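Local atomic coordinates of nicotinate-nucleotide--dimethylbenzimidazole phosphoribosyltransferase (Thermus thermophilus HB8, PDB entry 1WX1), a protein that probably catalyses transfer of the phosphoribosyl group of nicotinate mononucleotide to 5,6-dimethylbenzimidazole, giving alpha-ribazole 5'-phosphate in cobalamin biosynthesis. Residues G143-R148 and I236-E242; G244-D250 and H271-H276; R116-P120 and E135-A139. All coordinates share one frame; numbering follows the deposited sequence.

In the fold
The three contacts lie in series along the chain, contact 3 first, then 1, then 2, in a fold built on a parallel sheet. Contacts 1 and 3 share helix 133-152: its early turns meet the loop 116-120, and a later part packs on helix 228-242. The centres of contacts 1 and 3 are about 16 Å apart, and a salt bridge from Arg116 NH2 to Glu145 OE2 ties them together. Helix 228-242 then leads into strand 247-249; Tyr237 OH of contact 1 lies 2.7 Å from Val248 O of contact 2, a probable hydrogen bond. Contact 2 comes nearest the predicted proton acceptor: the side chain of Asp250 is about 6 Å from that of Glu304, and that of Ile236 in contact 1 about 12 Å. Contact 3 lies away from this site.

Contact 1 of 3, residues G143-R148 and I236-E242; sequences GREAAR and IYLEGYE
Arg144 and Arg148, one helical turn apart, reach across to Glu239 and Glu242 in a salt-bridge network over two helix segments crossing at -47°. Arg144 extends from CG to NE and meets Glu242 end-on: NH2 donates to OE2 (3.0 Å) on its syn side, and NH1 approaches OE1 from above the carboxylate plane. Arg144 NH1 also donates to Glu239 OE1 at 3.0 Å; the oxygen lies in the guanidinium plane, but the nitrogen reaches it on the anti side, out of the carboxylate plane, the planes being 82° apart. Leu238 CB lies over one face of this guanidinium, toward its rim.

Arg148 grips Glu239 side-on. Its chain bends at chi2 and chi3, and Arg148 NE and NH2 both turn onto Glu239 OE2 (2.8 and 2.7 Å), from its anti side and tilted out of the carboxylate plane. Each oxygen of Glu239 is therefore claimed by a different arginine, which fixes its rotation and would probably favour the charged form.

Beside the charges, Ala147 CB packs on Glu239 CB at 3.7 Å, and Ile236 CG1 rests on Gly143 O. Ala147 and Ile236 both touch Leu158, setting helices 133-152 and 228-242 against strand 157-163; Leu238 packs helix 228-242 on helix 252-264.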
loop_
_atom_site.group_PDB
_atom_site.type_symbol
_atom_site.label_atom_id
_atom_site.label_comp_id
_atom_site.label_asym_id
_atom_site.label_seq_id
_atom_site.Cartn_x
_atom_site.Cartn_y
_atom_site.Cartn_z
ATOM N N GLY A 143 -8.426 -19.924 -18.818
ATOM C CA GLY A 143 -8.071 -18.667 -18.175
ATOM C C GLY A 143 -8.884 -17.519 -18.764
ATOM O O GLY A 143 -9.389 -16.666 -18.032
ATOM N N ARG A 144 -9.005 -17.485 -20.089
ATOM C CA ARG A 144 -9.799 -16.442 -20.742
ATOM C C ARG A 144 -11.249 -16.516 -20.255
ATOM O O ARG A 144 -11.863 -15.494 -19.953
ATOM C CB ARG A 144 -9.798 -16.622 -22.263
ATOM C CG ARG A 144 -8.540 -16.154 -22.984
ATOM C CD ARG A 144 -8.681 -16.442 -24.475
ATOM N NE ARG A 144 -7.648 -15.816 -25.291
ATOM C CZ ARG A 144 -7.609 -14.521 -25.596
ATOM N NH1 ARG A 144 -8.547 -13.694 -25.149
ATOM N NH2 ARG A 144 -6.634 -14.054 -26.363
ATOM N N GLU A 145 -11.790 -17.731 -20.196
ATOM C CA GLU A 145 -13.172 -17.939 -19.765
ATOM C C GLU A 145 -13.436 -17.393 -18.364
ATOM O O GLU A 145 -14.437 -16.706 -18.133
ATOM C CB GLU A 145 -13.524 -19.432 -19.794
ATOM C CG GLU A 145 -15.024 -19.708 -19.677
ATOM C CD GLU A 145 -15.356 -21.189 -19.560
ATOM O OE1 GLU A 145 -14.515 -22.030 -19.941
ATOM O OE2 GLU A 145 -16.469 -21.514 -19.095
ATOM N N ALA A 146 -12.546 -17.711 -17.429
ATOM C CA ALA A 146 -12.696 -17.249 -16.056
ATOM C C ALA A 146 -12.608 -15.723 -15.968
ATOM O O ALA A 146 -13.381 -15.092 -15.247
ATOM C CB ALA A 146 -11.640 -17.898 -15.164
ATOM N N ALA A 147 -11.683 -15.128 -16.718
ATOM C CA ALA A 147 -11.533 -13.677 -16.717
ATOM C C ALA A 147 -12.778 -13.010 -17.304
ATOM O O ALA A 147 -13.241 -11.991 -16.793
ATOM C CB ALA A 147 -10.297 -13.267 -17.523
ATOM N N ARG A 148 -13.316 -13.587 -18.376
ATOM C CA ARG A 148 -14.497 -13.021 -19.014
ATOM C C ARG A 148 -15.672 -12.994 -18.051
ATOM O O ARG A 148 -16.455 -12.034 -18.028
ATOM C CB ARG A 148 -14.877 -13.811 -20.274
ATOM C CG ARG A 148 -16.175 -13.341 -20.946
ATOM C CD ARG A 148 -16.222 -11.818 -21.157
ATOM N NE ARG A 148 -15.068 -11.315 -21.898
ATOM C CZ ARG A 148 -14.870 -10.034 -22.204
ATOM N NH1 ARG A 148 -15.750 -9.114 -21.836
ATOM N NH2 ARG A 148 -13.790 -9.670 -22.883
ATOM N N ILE A 236 -5.868 -15.319 -18.496
ATOM C CA ILE A 236 -6.599 -14.350 -17.691
ATOM C C ILE A 236 -6.183 -12.937 -18.097
ATOM O O ILE A 236 -7.036 -12.071 -18.315
ATOM C CB ILE A 236 -6.316 -14.569 -16.184
ATOM C CG1 ILE A 236 -6.962 -15.885 -15.737
ATOM C CG2 ILE A 236 -6.833 -13.378 -15.354
ATOM C CD1 ILE A 236 -6.474 -16.386 -14.381
ATOM N N TYR A 237 -4.876 -12.708 -18.218
ATOM C CA TYR A 237 -4.383 -11.384 -18.590
ATOM C C TYR A 237 -4.683 -11.011 -20.044
ATOM O O TYR A 237 -4.981 -9.853 -20.336
ATOM C CB TYR A 237 -2.878 -11.275 -18.299
ATOM C CG TYR A 237 -2.558 -11.128 -16.818
ATOM C CD1 TYR A 237 -1.686 -12.011 -16.181
ATOM C CD2 TYR A 237 -3.134 -10.111 -16.057
ATOM C CE1 TYR A 237 -1.399 -11.888 -14.824
ATOM C CE2 TYR A 237 -2.851 -9.979 -14.692
ATOM C CZ TYR A 237 -1.982 -10.875 -14.086
ATOM O OH TYR A 237 -1.725 -10.776 -12.738
ATOM N N LEU A 238 -4.617 -11.979 -20.951
ATOM C CA LEU A 238 -4.913 -11.708 -22.357
ATOM C C LEU A 238 -6.359 -11.241 -22.507
ATOM O O LEU A 238 -6.656 -10.329 -23.284
ATOM C CB LEU A 238 -4.687 -12.966 -23.205
ATOM C CG LEU A 238 -3.232 -13.383 -23.446
ATOM C CD1 LEU A 238 -3.194 -14.715 -24.182
ATOM C CD2 LEU A 238 -2.515 -12.293 -24.246
ATOM N N GLU A 239 -7.256 -11.868 -21.751
ATOM C CA GLU A 239 -8.674 -11.526 -21.796
ATOM C C GLU A 239 -8.910 -10.150 -21.174
ATOM O O GLU A 239 -9.693 -9.345 -21.698
ATOM C CB GLU A 239 -9.491 -12.583 -21.043
ATOM C CG GLU A 239 -11.011 -12.415 -21.151
ATOM C CD GLU A 239 -11.541 -12.665 -22.556
ATOM O OE1 GLU A 239 -10.884 -13.396 -23.326
ATOM O OE2 GLU A 239 -12.630 -12.146 -22.887
ATOM N N GLY A 240 -8.245 -9.888 -20.050
ATOM C CA GLY A 240 -8.388 -8.597 -19.396
ATOM C C GLY A 240 -7.836 -7.504 -20.297
ATOM O O GLY A 240 -8.403 -6.416 -20.397
ATOM N N TYR A 241 -6.718 -7.803 -20.950
ATOM C CA TYR A 241 -6.070 -6.866 -21.866
ATOM C C TYR A 241 -7.030 -6.460 -22.986
ATOM O O TYR A 241 -7.220 -5.274 -23.270
ATOM C CB TYR A 241 -4.819 -7.524 -22.461
ATOM C CG TYR A 241 -4.197 -6.791 -23.630
ATOM C CD1 TYR A 241 -3.830 -5.450 -23.527
ATOM C CD2 TYR A 241 -3.943 -7.454 -24.830
ATOM C CE1 TYR A 241 -3.224 -4.786 -24.597
ATOM C CE2 TYR A 241 -3.337 -6.802 -25.903
ATOM C CZ TYR A 241 -2.978 -5.471 -25.779
ATOM O OH TYR A 241 -2.369 -4.832 -26.835
ATOM N N GLU A 242 -7.641 -7.456 -23.614
ATOM C CA GLU A 242 -8.574 -7.208 -24.702
ATOM C C GLU A 242 -9.838 -6.483 -24.240
ATOM O O GLU A 242 -10.463 -5.764 -25.017
ATOM C CB GLU A 242 -8.909 -8.530 -25.389
ATOM C CG GLU A 242 -7.789 -8.996 -26.309
ATOM C CD GLU A 242 -7.807 -10.494 -26.562
ATOM O OE1 GLU A 242 -8.901 -11.095 -26.562
ATOM O OE2 GLU A 242 -6.729 -11.077 -26.773
#

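Contact 2 of 3, residues G244-D250 and H271-H276; sequences GLPLVLD and HLFAGH
With CG beside its backbone N and anti to the carbonyl carbon (chi1 -75°), His271 swings its ring toward Leu245, and the rotation of the ring turns ND1 to the Leu245 carbonyl. His271 ND1 donates a fairly straight bond of 3.2 Å to Leu245 O; the oxygen lies in the ring plane, but the nitrogen sits well above the carbonyl plane. CE1 of the same ring edge meets Gly244 CA, in the Schellman turn that ends helix 228-242. The first torsion of Phe273 (-69°) likewise brings its ring edge beside Leu247 O, while Phe273 CE2 approaches Pro246 CB at 4.0 Å.

The backbones pair in parallel, Leu247 beside Leu272, Val248 beside Phe273 and Leu249 beside Ala274. Leu247 N donates to His271 O and Phe273 N to Leu247 O; Leu249 N then donates to Phe273 O, at 2.8 Å and almost straight (173°). Gly275 N closes the series on Leu249 O. On the face shared by Leu247, Leu249, Leu272 and Ala274, Leu272 CD2 fits between Leu247 CB (3.8 Å) and Leu249 CD2 (4.0 Å). Leu290 of helix 281-290 touches both Leu249 and Leu272, and Leu287 touches Leu249 and Ala274. The opposite face carries Val248 and Phe273; Phe273 packs on helix 24-37, where Arg32 makes a cation-pi contact with its ring.

Past the strands, a water accepts from His276 N and probably also bonds Asp250 O. The Asp250 carboxylate is engaged mainly by the backbone of Gly305 and Ala308, next to the predicted proton acceptor Glu304. Strand 247-249, helix 252-264 and strand 272-274 form a beta-alpha-beta unit of the parallel sheet; the C-terminal end of strand 247-249 leads to Asp250, close to the probable active site, as is common in parallel alpha/beta folds.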
loop_
_atom_site.group_PDB
_atom_site.type_symbol
_atom_site.label_atom_id
_atom_site.label_comp_id
_atom_site.label_asym_id
_atom_site.label_seq_id
_atom_site.Cartn_x
_atom_site.Cartn_y
_atom_site.Cartn_z
ATOM N N GLY A 244 -9.755 -4.174 -22.176
ATOM C CA GLY A 244 -9.313 -2.818 -21.880
ATOM C C GLY A 244 -9.200 -2.452 -20.408
ATOM O O GLY A 244 -9.234 -1.275 -20.052
ATOM N N LEU A 245 -9.042 -3.451 -19.548
ATOM C CA LEU A 245 -8.950 -3.205 -18.112
ATOM C C LEU A 245 -7.542 -3.077 -17.558
ATOM O O LEU A 245 -6.581 -3.574 -18.148
ATOM C CB LEU A 245 -9.626 -4.338 -17.336
ATOM C CG LEU A 245 -11.120 -4.602 -17.471
ATOM C CD1 LEU A 245 -11.507 -5.680 -16.467
ATOM C CD2 LEU A 245 -11.900 -3.329 -17.199
ATOM N N PRO A 246 -7.403 -2.389 -16.413
ATOM C CA PRO A 246 -6.078 -2.250 -15.805
ATOM C C PRO A 246 -5.828 -3.661 -15.270
ATOM O O PRO A 246 -6.747 -4.282 -14.727
ATOM C CB PRO A 246 -6.308 -1.267 -14.658
ATOM C CG PRO A 246 -7.570 -0.542 -15.036
ATOM C CD PRO A 246 -8.409 -1.607 -15.676
ATOM N N LEU A 247 -4.611 -4.167 -15.420
ATOM C CA LEU A 247 -4.281 -5.511 -14.952
ATOM C C LEU A 247 -3.241 -5.423 -13.843
ATOM O O LEU A 247 -2.247 -4.714 -13.980
ATOM C CB LEU A 247 -3.733 -6.339 -16.118
ATOM C CG LEU A 247 -4.597 -6.278 -17.383
ATOM C CD1 LEU A 247 -3.893 -7.003 -18.520
ATOM C CD2 LEU A 247 -5.964 -6.890 -17.108
ATOM N N VAL A 248 -3.459 -6.156 -12.754
ATOM C CA VAL A 248 -2.540 -6.116 -11.624
ATOM C C VAL A 248 -1.771 -7.422 -11.431
ATOM O O VAL A 248 -2.357 -8.508 -11.373
ATOM C CB VAL A 248 -3.295 -5.792 -10.315
ATOM C CG1 VAL A 248 -2.302 -5.504 -9.198
ATOM C CG2 VAL A 248 -4.228 -4.605 -10.535
ATOM N N LEU A 249 -0.454 -7.300 -11.331
ATOM C CA LEU A 249 0.425 -8.451 -11.142
ATOM C C LEU A 249 0.565 -8.808 -9.676
ATOM O O LEU A 249 0.552 -7.929 -8.810
ATOM C CB LEU A 249 1.830 -8.153 -11.682
ATOM C CG LEU A 249 1.999 -7.894 -13.176
ATOM C CD1 LEU A 249 3.457 -7.532 -13.456
ATOM C CD2 LEU A 249 1.584 -9.133 -13.964
ATOM N N ASP A 250 0.694 -10.103 -9.406
ATOM C CA ASP A 250 0.904 -10.576 -8.051
ATOM C C ASP A 250 2.381 -10.964 -7.936
ATOM O O ASP A 250 3.261 -10.183 -8.309
ATOM C CB ASP A 250 0.006 -11.779 -7.731
ATOM C CG ASP A 250 0.106 -12.201 -6.272
ATOM O OD1 ASP A 250 0.154 -11.300 -5.413
ATOM O OD2 ASP A 250 0.131 -13.421 -5.982
ATOM N N HIS A 271 -0.854 -2.329 -20.055
ATOM C CA HIS A 271 -2.004 -2.477 -19.166
ATOM C C HIS A 271 -1.636 -3.055 -17.804
ATOM O O HIS A 271 -2.491 -3.159 -16.921
ATOM C CB HIS A 271 -3.054 -3.391 -19.801
ATOM C CG HIS A 271 -3.835 -2.749 -20.902
ATOM N ND1 HIS A 271 -5.204 -2.590 -20.847
ATOM C CD2 HIS A 271 -3.447 -2.239 -22.096
ATOM C CE1 HIS A 271 -5.624 -2.012 -21.957
ATOM N NE2 HIS A 271 -4.576 -1.789 -22.733
ATOM N N LEU A 272 -0.370 -3.433 -17.642
ATOM C CA LEU A 272 0.101 -4.039 -16.399
ATOM C C LEU A 272 0.576 -3.083 -15.313
ATOM O O LEU A 272 1.250 -2.087 -15.583
ATOM C CB LEU A 272 1.244 -5.023 -16.681
ATOM C CG LEU A 272 0.990 -6.264 -17.541
ATOM C CD1 LEU A 272 2.287 -7.074 -17.654
ATOM C CD2 LEU A 272 -0.117 -7.101 -16.920
ATOM N N PHE A 273 0.225 -3.423 -14.077
ATOM C CA PHE A 273 0.623 -2.673 -12.898
ATOM C C PHE A 273 1.190 -3.702 -11.926
ATOM O O PHE A 273 0.536 -4.709 -11.629
ATOM C CB PHE A 273 -0.588 -1.976 -12.275
ATOM C CG PHE A 273 -1.133 -0.857 -13.117
ATOM C CD1 PHE A 273 -0.682 0.449 -12.936
ATOM C CD2 PHE A 273 -2.054 -1.118 -14.126
ATOM C CE1 PHE A 273 -1.147 1.485 -13.752
ATOM C CE2 PHE A 273 -2.525 -0.093 -14.949
ATOM C CZ PHE A 273 -2.067 1.212 -14.761
ATOM N N ALA A 274 2.402 -3.466 -11.438
ATOM C CA ALA A 274 3.012 -4.403 -10.504
ATOM C C ALA A 274 2.490 -4.136 -9.099
ATOM O O ALA A 274 2.820 -3.116 -8.483
ATOM C CB ALA A 274 4.536 -4.278 -10.541
ATOM N N GLY A 275 1.666 -5.055 -8.600
ATOM C CA GLY A 275 1.098 -4.902 -7.271
ATOM C C GLY A 275 2.134 -4.812 -6.165
ATOM O O GLY A 275 2.071 -3.922 -5.317
ATOM N N HIS A 276 3.092 -5.731 -6.160
ATOM C CA HIS A 276 4.125 -5.717 -5.132
ATOM C C HIS A 276 5.392 -6.411 -5.596
ATOM O O HIS A 276 5.484 -6.888 -6.727
ATOM C CB HIS A 276 3.627 -6.414 -3.861
ATOM C CG HIS A 276 3.539 -7.903 -3.983
ATOM N ND1 HIS A 276 3.976 -8.756 -2.996
ATOM C CD2 HIS A 276 3.059 -8.690 -4.979
ATOM C CE1 HIS A 276 3.773 -10.009 -3.376
ATOM N NE2 HIS A 276 3.217 -9.993 -4.573
HETATM O O HOH W 1 3.703 -7.362 -8.857
HETATM O O HOH W 2 2.574 -13.060 -4.515
#

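Contact 3 of 3, residues R116-P120 and E135-A139; sequences RKVRP and EAERA
Val118 supplies the apolar part of the contact, its two methyl groups dividing the helix surface between them. CG1, anti to the backbone N (chi1 174°), presses on Glu135 CB at 3.5 Å and also lies over the centre of one face of the Arg138 guanidinium. Val118 CG2 points to the next turn and lies 4.1 Å from Ala139 CB. Leu228 of helix 228-242 touches both Val118 and Ala139 and extends this small apolar patch.

The segment 116-120 belongs to the connection between strand 113-115, an outermost strand of the parallel sheet within the chain, and helix 133-152, whose early turns it flanks.

Charge pairing across the contact comes from Arg119 and Glu135. The arginine bends at chi3, and Arg119 NH1 donates to the syn lone pair of Glu135 OE1 at 2.9 Å. That oxygen lies in the guanidinium plane, although the guanidinium and carboxylate planes are 70° apart. Thr132 N, just before helix 133-152, also bonds OE1, so this oxygen has two donors. Arg138 NE forms a salt bridge with Glu134 OE2.

Water provides the remaining links. One molecule donates to Val118 O and to Glu135 OE2 and accepts from Arg138 NH2 (2.8 Å); a second accepts from Arg138 NH1 and bonds Lys117 O weakly.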
loop_
_atom_site.group_PDB
_atom_site.type_symbol
_atom_site.label_atom_id
_atom_site.label_comp_id
_atom_site.label_asym_id
_atom_site.label_seq_id
_atom_site.Cartn_x
_atom_site.Cartn_y
_atom_site.Cartn_z
ATOM N N ARG A 116 -12.340 -26.620 -14.921
ATOM C CA ARG A 116 -11.840 -26.853 -16.275
ATOM C C ARG A 116 -10.541 -27.656 -16.235
ATOM O O ARG A 116 -9.582 -27.347 -16.943
ATOM C CB ARG A 116 -11.590 -25.510 -16.966
ATOM C CG ARG A 116 -12.839 -24.654 -17.109
ATOM C CD ARG A 116 -13.754 -25.176 -18.213
ATOM N NE ARG A 116 -14.955 -24.357 -18.371
ATOM C CZ ARG A 116 -15.993 -24.360 -17.536
ATOM N NH1 ARG A 116 -15.998 -25.145 -16.464
ATOM N NH2 ARG A 116 -17.038 -23.577 -17.776
ATOM N N LYS A 117 -10.521 -28.686 -15.399
ATOM C CA LYS A 117 -9.339 -29.525 -15.241
ATOM C C LYS A 117 -8.886 -30.088 -16.586
ATOM O O LYS A 117 -9.623 -30.824 -17.239
ATOM C CB LYS A 117 -9.642 -30.668 -14.264
ATOM C CG LYS A 117 -8.409 -31.314 -13.656
ATOM C CD LYS A 117 -8.754 -32.585 -12.872
ATOM C CE LYS A 117 -9.738 -32.329 -11.731
ATOM N NZ LYS A 117 -9.168 -31.488 -10.636
ATOM N N VAL A 118 -7.675 -29.723 -16.996
ATOM C CA VAL A 118 -7.101 -30.183 -18.257
ATOM C C VAL A 118 -6.544 -31.597 -18.076
ATOM O O VAL A 118 -6.723 -32.475 -18.927
ATOM C CB VAL A 118 -5.972 -29.231 -18.714
ATOM C CG1 VAL A 118 -5.280 -29.789 -19.957
ATOM C CG2 VAL A 118 -6.555 -27.851 -19.001
ATOM N N ARG A 119 -5.873 -31.799 -16.951
ATOM C CA ARG A 119 -5.295 -33.088 -16.591
ATOM C C ARG A 119 -4.967 -33.000 -15.106
ATOM O O ARG A 119 -4.901 -31.902 -14.548
ATOM C CB ARG A 119 -4.023 -33.363 -17.403
ATOM C CG ARG A 119 -3.025 -32.215 -17.427
ATOM C CD ARG A 119 -1.797 -32.577 -18.261
ATOM N NE ARG A 119 -0.969 -33.586 -17.598
ATOM C CZ ARG A 119 -0.025 -34.299 -18.204
ATOM N NH1 ARG A 119 0.218 -34.126 -19.500
ATOM N NH2 ARG A 119 0.689 -35.176 -17.511
ATOM N N PRO A 120 -4.775 -34.150 -14.443
ATOM C CA PRO A 120 -4.456 -34.155 -13.012
ATOM C C PRO A 120 -3.002 -33.769 -12.766
ATOM O O PRO A 120 -2.163 -34.616 -12.469
ATOM C CB PRO A 120 -4.763 -35.595 -12.604
ATOM C CG PRO A 120 -4.354 -36.366 -13.822
ATOM C CD PRO A 120 -4.942 -35.524 -14.952
ATOM N N GLU A 135 -2.856 -29.338 -24.481
ATOM C CA GLU A 135 -3.305 -29.153 -23.105
ATOM C C GLU A 135 -3.041 -27.710 -22.672
ATOM O O GLU A 135 -3.849 -27.107 -21.969
ATOM C CB GLU A 135 -2.584 -30.147 -22.184
ATOM C CG GLU A 135 -2.923 -31.603 -22.523
ATOM C CD GLU A 135 -2.115 -32.622 -21.736
ATOM O OE1 GLU A 135 -0.907 -32.402 -21.514
ATOM O OE2 GLU A 135 -2.689 -33.661 -21.359
ATOM N N ALA A 136 -1.909 -27.156 -23.098
ATOM C CA ALA A 136 -1.587 -25.772 -22.759
ATOM C C ALA A 136 -2.657 -24.852 -23.358
ATOM O O ALA A 136 -3.091 -23.892 -22.717
ATOM C CB ALA A 136 -0.201 -25.400 -23.295
ATOM N N GLU A 137 -3.089 -25.144 -24.585
ATOM C CA GLU A 137 -4.123 -24.324 -25.222
ATOM C C GLU A 137 -5.417 -24.367 -24.411
ATOM O O GLU A 137 -6.063 -23.340 -24.204
ATOM C CB GLU A 137 -4.400 -24.801 -26.652
ATOM C CG GLU A 137 -5.591 -24.115 -27.338
ATOM C CD GLU A 137 -5.391 -22.620 -27.611
ATOM O OE1 GLU A 137 -6.372 -21.961 -28.024
ATOM O OE2 GLU A 137 -4.267 -22.102 -27.428
ATOM N N ARG A 138 -5.801 -25.550 -23.943
ATOM C CA ARG A 138 -7.023 -25.652 -23.154
ATOM C C ARG A 138 -6.903 -24.868 -21.851
ATOM O O ARG A 138 -7.869 -24.241 -21.408
ATOM C CB ARG A 138 -7.366 -27.118 -22.869
ATOM C CG ARG A 138 -8.030 -27.821 -24.053
ATOM C CD ARG A 138 -8.533 -29.205 -23.664
ATOM N NE ARG A 138 -7.452 -30.183 -23.684
ATOM C CZ ARG A 138 -7.394 -31.253 -22.897
ATOM N NH1 ARG A 138 -8.356 -31.488 -22.011
ATOM N NH2 ARG A 138 -6.373 -32.094 -23.002
ATOM N N ALA A 139 -5.722 -24.896 -21.242
ATOM C CA ALA A 139 -5.504 -24.158 -19.995
ATOM C C ALA A 139 -5.595 -22.652 -20.256
ATOM O O ALA A 139 -6.185 -21.907 -19.467
ATOM C CB ALA A 139 -4.134 -24.506 -19.403
HETATM O O HOH W 3 -10.464 -30.237 -20.479
HETATM O O HOH W 4 -5.618 -34.118 -21.231
#